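Local coordinates for protein 1-carboxybiuret hydrolase subunit AtzE (Pseudomonas sp., PDB 6C62) that hydrolyses 1-carboxybiuret to urea-1,3-dicarboxylate and ammonia, a step in the bacterial breakdown of the herbicide atrazine, at residues G87-R92 and N131-G135; D121-Y125 and S328-F332; A413-W417 and I452-K456. One frame throughout, in Å; residues are numbered along the deposited sequence.

Followed from the N terminus, the chain leaves strand 70-74 of the mixed central sheet and enters the loop of G87-R92. It passes helix 102-109 and strand 113-118 before N131-G135 closes contact 1 after 38 intervening residues. Contact 2 opens inside that closure, at D121-Y125, and shuts only at S328-F332, so the two cross. They touch as well: H133 NE2 meets E122 OE2 at 2.8 Å, and S88 packs on F123. Together they join loops near the predicted catalytic residues to helix 329-336. Contact 3 follows in series, its centre about 30 Å from that of contact 2, and ties the C-terminal tail to sheet strand 411-416.

Contact 1. Residues G87-R92 and N131-G135; sequences GSKINR and NTHYG
Y134 reaches across to the loop of G87-R92 and places its hydroxyl between two partners, donating to S88 O at 2.7 Å and accepting from R92 NE at 3.1 Å. This joins two loops of the amidase fold, one following strand 70-74 and the other the turn of a small antiparallel hairpin. Y134 OH lies near the guanidinium plane of R92, so the arginine meets the phenol oxygen with its edge; the guanidinium and tyrosine ring planes themselves stand 77° apart. H133 supplies the second surface. Its imidazole takes K89 CG over one face, 3.9 Å from the ring centroid in a CH-pi contact, and the two side chains cross at about a right angle. K89 CG lies between its own backbone N and carbonyl carbon (chi1 67°), which swings the extended chain across the ring; a water then joins NZ to H133 ND1, while NE2 bonds to E122.

Behind this layer N131 shapes the turn. OD1 accepts from the backbone N of H133 and of Y134, an Asx turn and an Asx motif sharing one oxygen. On the facing loop, S88 OG accepts from N91 N in an ST motif and also bonds to L85 O. The other end of the N131 amide, ND2, gives a nearly straight bond of 2.9 Å to G87 O, in the carbonyl plane and on a lone pair.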
# COMPACT_ATOMS: atom_id res chain seq x y z
N GLY A 87 18.11 17.95 8.18
CA GLY A 87 17.75 19.08 9.03
C GLY A 87 17.69 18.84 10.54
O GLY A 87 17.17 19.69 11.26
N SER A 88 18.22 17.69 11.01
CA SER A 88 18.06 17.25 12.33
C SER A 88 19.37 17.32 13.08
O SER A 88 20.47 17.35 12.48
CB SER A 88 17.55 15.81 12.38
OG SER A 88 18.64 14.88 12.09
N LYS A 89 19.26 17.36 14.40
CA LYS A 89 20.41 17.04 15.21
C LYS A 89 20.51 15.59 15.59
O LYS A 89 21.63 15.10 15.77
CB LYS A 89 20.56 18.00 16.39
CG LYS A 89 19.56 17.97 17.45
CD LYS A 89 20.03 18.90 18.58
CE LYS A 89 19.10 18.68 19.75
NZ LYS A 89 19.20 19.85 20.65
N ILE A 90 19.37 14.87 15.60
CA ILE A 90 19.34 13.44 15.83
C ILE A 90 20.28 12.64 14.94
O ILE A 90 20.94 11.73 15.38
CB ILE A 90 17.89 12.95 15.74
CG1 ILE A 90 17.18 13.26 17.05
CG2 ILE A 90 17.82 11.43 15.56
CD1 ILE A 90 15.69 13.17 16.98
N ASN A 91 20.33 12.98 13.66
CA ASN A 91 21.15 12.23 12.69
C ASN A 91 22.67 12.52 12.81
O ASN A 91 23.44 11.83 12.14
CB ASN A 91 20.73 12.50 11.26
CG ASN A 91 19.42 11.80 10.87
OD1 ASN A 91 18.72 11.29 11.73
ND2 ASN A 91 19.10 11.81 9.57
N ARG A 92 23.09 13.43 13.68
CA ARG A 92 24.52 13.86 13.63
C ARG A 92 25.51 12.73 13.89
O ARG A 92 26.55 12.71 13.26
CB ARG A 92 24.84 14.98 14.63
CG ARG A 92 24.32 16.34 14.21
CD ARG A 92 24.23 17.27 15.40
NE ARG A 92 23.68 18.55 15.02
CZ ARG A 92 23.46 19.54 15.89
NH1 ARG A 92 23.79 19.38 17.20
NH2 ARG A 92 23.01 20.68 15.42
N ASN A 131 14.52 26.54 10.98
CA ASN A 131 15.10 25.40 11.65
C ASN A 131 15.70 25.88 12.99
O ASN A 131 16.65 26.75 13.02
CB ASN A 131 16.16 24.78 10.73
CG ASN A 131 16.69 23.44 11.29
OD1 ASN A 131 17.20 23.37 12.45
ND2 ASN A 131 16.56 22.37 10.50
N THR A 132 15.21 25.34 14.09
CA THR A 132 15.72 25.73 15.42
C THR A 132 17.22 25.36 15.64
O THR A 132 17.94 26.11 16.26
CB THR A 132 14.84 25.14 16.56
OG1 THR A 132 13.51 25.60 16.40
CG2 THR A 132 15.31 25.50 17.99
N HIS A 133 17.70 24.26 15.10
CA HIS A 133 19.03 23.79 15.38
C HIS A 133 20.04 24.57 14.50
O HIS A 133 21.08 24.99 15.01
CB HIS A 133 19.20 22.31 15.07
CG HIS A 133 18.07 21.43 15.51
ND1 HIS A 133 17.64 21.36 16.81
CD2 HIS A 133 17.32 20.55 14.81
CE1 HIS A 133 16.66 20.49 16.90
NE2 HIS A 133 16.44 19.97 15.70
N TYR A 134 19.73 24.73 13.21
CA TYR A 134 20.65 25.29 12.25
C TYR A 134 20.40 26.77 11.91
O TYR A 134 21.17 27.35 11.16
CB TYR A 134 20.65 24.43 10.95
CG TYR A 134 21.13 23.07 11.25
CD1 TYR A 134 22.45 22.83 11.53
CD2 TYR A 134 20.24 22.02 11.39
CE1 TYR A 134 22.89 21.53 11.84
CE2 TYR A 134 20.67 20.78 11.72
CZ TYR A 134 21.99 20.54 11.97
OH TYR A 134 22.38 19.28 12.35
N GLY A 135 19.32 27.32 12.41
CA GLY A 135 18.89 28.65 12.10
C GLY A 135 18.02 28.72 10.84
O GLY A 135 18.04 27.79 10.00
O HOH W 1 18.44 22.41 19.10

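Contact 2. Residues D121-Y125 and S328-F332; sequences DEFAY and SVDRF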
# COMPACT_ATOMS: atom_id res chain seq x y z
N ASP A 121 13.77 22.29 6.73
CA ASP A 121 13.03 22.01 7.96
C ASP A 121 13.35 20.61 8.41
O ASP A 121 13.49 19.69 7.57
CB ASP A 121 11.52 22.11 7.80
CG ASP A 121 11.04 23.56 7.66
OD1 ASP A 121 11.09 24.37 8.65
OD2 ASP A 121 10.61 23.92 6.54
N GLU A 122 13.47 20.43 9.71
CA GLU A 122 13.88 19.12 10.26
C GLU A 122 12.97 18.01 9.79
O GLU A 122 11.78 18.08 9.93
CB GLU A 122 13.89 19.13 11.79
CG GLU A 122 14.14 17.74 12.33
CD GLU A 122 14.14 17.65 13.84
OE1 GLU A 122 13.01 17.38 14.38
OE2 GLU A 122 15.24 17.74 14.46
N PHE A 123 13.57 16.97 9.22
CA PHE A 123 12.88 15.79 8.77
C PHE A 123 11.83 16.06 7.73
O PHE A 123 10.94 15.25 7.52
CB PHE A 123 12.35 14.94 9.97
CG PHE A 123 13.42 14.28 10.79
CD1 PHE A 123 14.51 13.67 10.22
CD2 PHE A 123 13.34 14.25 12.18
CE1 PHE A 123 15.47 13.04 11.01
CE2 PHE A 123 14.27 13.63 12.96
CZ PHE A 123 15.35 13.01 12.37
N ALA A 124 11.95 17.23 7.08
CA ALA A 124 11.11 17.65 5.97
C ALA A 124 9.69 18.05 6.37
O ALA A 124 8.92 18.29 5.49
CB ALA A 124 11.07 16.58 4.87
N TYR A 125 9.35 18.17 7.65
CA TYR A 125 7.97 18.51 8.05
C TYR A 125 7.84 20.01 8.33
O TYR A 125 8.11 20.47 9.44
CB TYR A 125 7.55 17.73 9.30
CG TYR A 125 6.04 17.52 9.54
CD1 TYR A 125 5.06 17.93 8.62
CD2 TYR A 125 5.60 16.84 10.67
CE1 TYR A 125 3.72 17.71 8.85
CE2 TYR A 125 4.22 16.56 10.88
CZ TYR A 125 3.29 17.00 9.96
OH TYR A 125 1.93 16.80 10.17
N SER A 328 7.92 21.25 15.40
CA SER A 328 7.20 20.19 14.71
C SER A 328 7.06 18.94 15.50
O SER A 328 6.34 18.07 15.11
CB SER A 328 7.86 19.91 13.35
OG SER A 328 9.22 19.56 13.58
N VAL A 329 7.78 18.78 16.61
CA VAL A 329 7.72 17.53 17.34
C VAL A 329 6.28 17.17 17.79
O VAL A 329 5.91 16.00 17.77
CB VAL A 329 8.67 17.52 18.52
CG1 VAL A 329 8.21 18.44 19.63
CG2 VAL A 329 8.85 16.12 19.01
N ASP A 330 5.49 18.17 18.18
CA ASP A 330 4.11 17.92 18.60
C ASP A 330 3.21 17.54 17.43
O ASP A 330 2.23 16.79 17.63
CB ASP A 330 3.51 19.07 19.38
CG ASP A 330 4.41 19.46 20.60
OD1 ASP A 330 4.94 18.49 21.20
OD2 ASP A 330 4.62 20.71 20.87
N ARG A 331 3.60 17.93 16.22
CA ARG A 331 2.89 17.51 15.03
C ARG A 331 3.21 16.06 14.69
O ARG A 331 2.34 15.34 14.26
CB ARG A 331 3.23 18.42 13.85
CG ARG A 331 2.96 19.92 14.19
CD ARG A 331 3.08 20.82 12.99
NE ARG A 331 2.11 20.41 11.95
CZ ARG A 331 2.21 20.71 10.66
NH1 ARG A 331 3.30 21.36 10.22
NH2 ARG A 331 1.26 20.34 9.81
N PHE A 332 4.46 15.66 14.86
CA PHE A 332 4.83 14.27 14.70
C PHE A 332 4.11 13.40 15.72
O PHE A 332 3.58 12.32 15.36
CB PHE A 332 6.38 14.05 14.82
CG PHE A 332 7.16 14.36 13.58
CD1 PHE A 332 6.91 13.72 12.38
CD2 PHE A 332 8.17 15.26 13.62
CE1 PHE A 332 7.68 13.99 11.24
CE2 PHE A 332 8.91 15.59 12.48
CZ PHE A 332 8.68 14.93 11.30
O HOH W 2 10.32 20.12 11.05
O HOH W 3 10.25 17.55 14.82
O HOH W 4 0.49 16.34 12.51
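Y125 and F332 meet edge to face: the tyrosine presents its edge to the phenylalanine ring, with centroids 5.0 Å apart and planes at 57°. The touching corner is Y125 CD2, which sits over the F332 face toward its rim and comes within 3.6 Å of CE1. One face of the tyrosine carries the guanidinium of R331, stacked with its plane tilted by 30° and displaced from the ring centre. The distance from R331 CZ to the Y125 ring centroid is 4.3 Å, an off-centre cation-pi contact. A bend at chi3 (59°) folds the arginine back so that its head lies over CE1 and the hydroxyl, while R331 CB packs against CE2. The tyrosine is thus gripped by two successive residues of one helical turn, and F123 CB adds apolar contact to F332 CZ.

Water does the polar work, since no direct hydrogen bond spans the segments. One molecule donates to both E122 O and Y125 O and accepts from S328 OG; a second donates to that hydroxyl and to E122 OE1, the latter also bonded to E325 N. A third connects Y125 OH with R331 O.

The Y125 side chain is about 8 Å from that of S174, the probable acyl-ester nucleophile. D330 OD1 forms a salt bridge with a basic side chain of a neighbouring subunit, and that subunit also packs on V329 and R331. Within the chain, the loop from strand 113-118 is laid against the first turn of helix 329-336, and helix 294-312 adjoins through A306, beside Y125, and F302, beside R331.

Contact 3. Residues A413-W417 and I452-K456; sequences AAPTW and IARLK
The C-terminal tail wraps one face and the pyrrole edge of W417, with K456 over the face and the backbone of R454 at the edge. The extended lysine chain runs antiparallel to the indole, lying along its face: CB and CG lie by CZ2, and CD sits 3.6 Å from the centroid of the six-membered ring, only 8° off the normal. NZ stays close to the face, near CE3. At the pyrrole edge, W417 NE1 donates to R454 O at 2.8 Å; the acceptor lies in the indole plane, though the donor stands 45° out of the carbonyl plane. The R454 guanidinium lies with one face over CD1, its plane turned 39° from the indole, while NH1 bonds to G451 O.

Farther back the fit is between small bumps. The A453 methyl rests against both the A414 methyl and the P415 ring, reaching A414 CB at 4.1 Å, and the proline ring in turn projects toward R454 O and L455 CD1. P415 O receives R454 N at 3.0 Å and is also approached by A453 CA in a CA-H...O contact. A water accepts from W417 N and donates to I452 O.

W185 of neighbouring strand 185-188 touches A414, P415, A453 and L455. The result is plain structural packing, away from the active site, in which an irregular tail following helix 437-449 is pinned across the end of strand 411-416 in the mixed central sheet of an amidase-family enzyme.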
# COMPACT_ATOMS: atom_id res chain seq x y z
N ALA A 413 6.81 24.95 -11.28
CA ALA A 413 6.55 26.18 -10.54
C ALA A 413 7.34 27.33 -11.21
O ALA A 413 8.56 27.32 -11.25
CB ALA A 413 6.93 26.06 -9.09
N ALA A 414 6.60 28.21 -11.85
CA ALA A 414 7.16 29.30 -12.64
C ALA A 414 7.13 30.61 -11.81
O ALA A 414 6.07 30.99 -11.30
CB ALA A 414 6.35 29.49 -13.90
N PRO A 415 8.27 31.30 -11.69
CA PRO A 415 8.36 32.50 -10.82
C PRO A 415 7.81 33.76 -11.54
O PRO A 415 8.19 34.00 -12.69
CB PRO A 415 9.85 32.62 -10.55
CG PRO A 415 10.48 32.04 -11.79
CD PRO A 415 9.56 30.93 -12.25
N THR A 416 6.87 34.45 -10.91
CA THR A 416 6.28 35.68 -11.44
C THR A 416 6.33 36.79 -10.38
O THR A 416 6.67 36.55 -9.19
CB THR A 416 4.81 35.50 -11.87
OG1 THR A 416 4.00 35.44 -10.72
CG2 THR A 416 4.58 34.22 -12.70
N TRP A 417 6.08 38.02 -10.84
CA TRP A 417 6.37 39.22 -10.06
C TRP A 417 5.14 40.13 -10.13
O TRP A 417 5.12 41.06 -10.89
CB TRP A 417 7.63 39.91 -10.57
CG TRP A 417 8.84 39.01 -10.40
CD1 TRP A 417 9.28 38.06 -11.27
CD2 TRP A 417 9.70 38.95 -9.29
NE1 TRP A 417 10.39 37.44 -10.78
CE2 TRP A 417 10.66 37.96 -9.54
CE3 TRP A 417 9.74 39.64 -8.06
CZ2 TRP A 417 11.67 37.63 -8.62
CZ3 TRP A 417 10.77 39.33 -7.16
CH2 TRP A 417 11.71 38.33 -7.45
N ILE A 452 7.12 36.96 -18.66
CA ILE A 452 6.20 36.83 -17.53
C ILE A 452 6.80 36.04 -16.34
O ILE A 452 6.58 36.40 -15.19
CB ILE A 452 4.90 36.13 -17.96
CG1 ILE A 452 4.12 37.02 -18.98
CG2 ILE A 452 4.00 35.81 -16.77
CD1 ILE A 452 3.80 38.42 -18.46
N ALA A 453 7.49 34.95 -16.65
CA ALA A 453 8.23 34.16 -15.66
C ALA A 453 9.70 34.45 -15.78
O ALA A 453 10.29 34.25 -16.86
CB ALA A 453 7.95 32.66 -15.85
N ARG A 454 10.32 34.85 -14.67
CA ARG A 454 11.74 35.22 -14.66
C ARG A 454 12.26 35.30 -13.24
O ARG A 454 11.50 35.35 -12.30
CB ARG A 454 11.93 36.58 -15.33
CG ARG A 454 11.11 37.69 -14.71
CD ARG A 454 11.30 39.03 -15.44
NE ARG A 454 10.77 40.14 -14.64
CZ ARG A 454 9.48 40.45 -14.50
NH1 ARG A 454 8.47 39.74 -15.08
NH2 ARG A 454 9.16 41.48 -13.70
N LEU A 455 13.57 35.33 -13.09
CA LEU A 455 14.23 35.60 -11.80
C LEU A 455 14.49 37.08 -11.70
O LEU A 455 14.37 37.79 -12.66
CB LEU A 455 15.59 34.88 -11.72
CG LEU A 455 15.61 33.49 -11.06
CD1 LEU A 455 14.88 32.51 -11.92
CD2 LEU A 455 17.01 33.01 -10.75
N LYS A 456 14.86 37.58 -10.56
CA LYS A 456 15.36 38.97 -10.54
C LYS A 456 16.78 38.92 -10.02
O LYS A 456 16.97 38.60 -8.86
CB LYS A 456 14.39 39.84 -9.75
CG LYS A 456 13.30 40.43 -10.66
CD LYS A 456 12.44 41.44 -9.87
CE LYS A 456 11.47 42.15 -10.77
NZ LYS A 456 10.31 42.68 -10.01
O HOH W 5 5.79 38.51 -13.58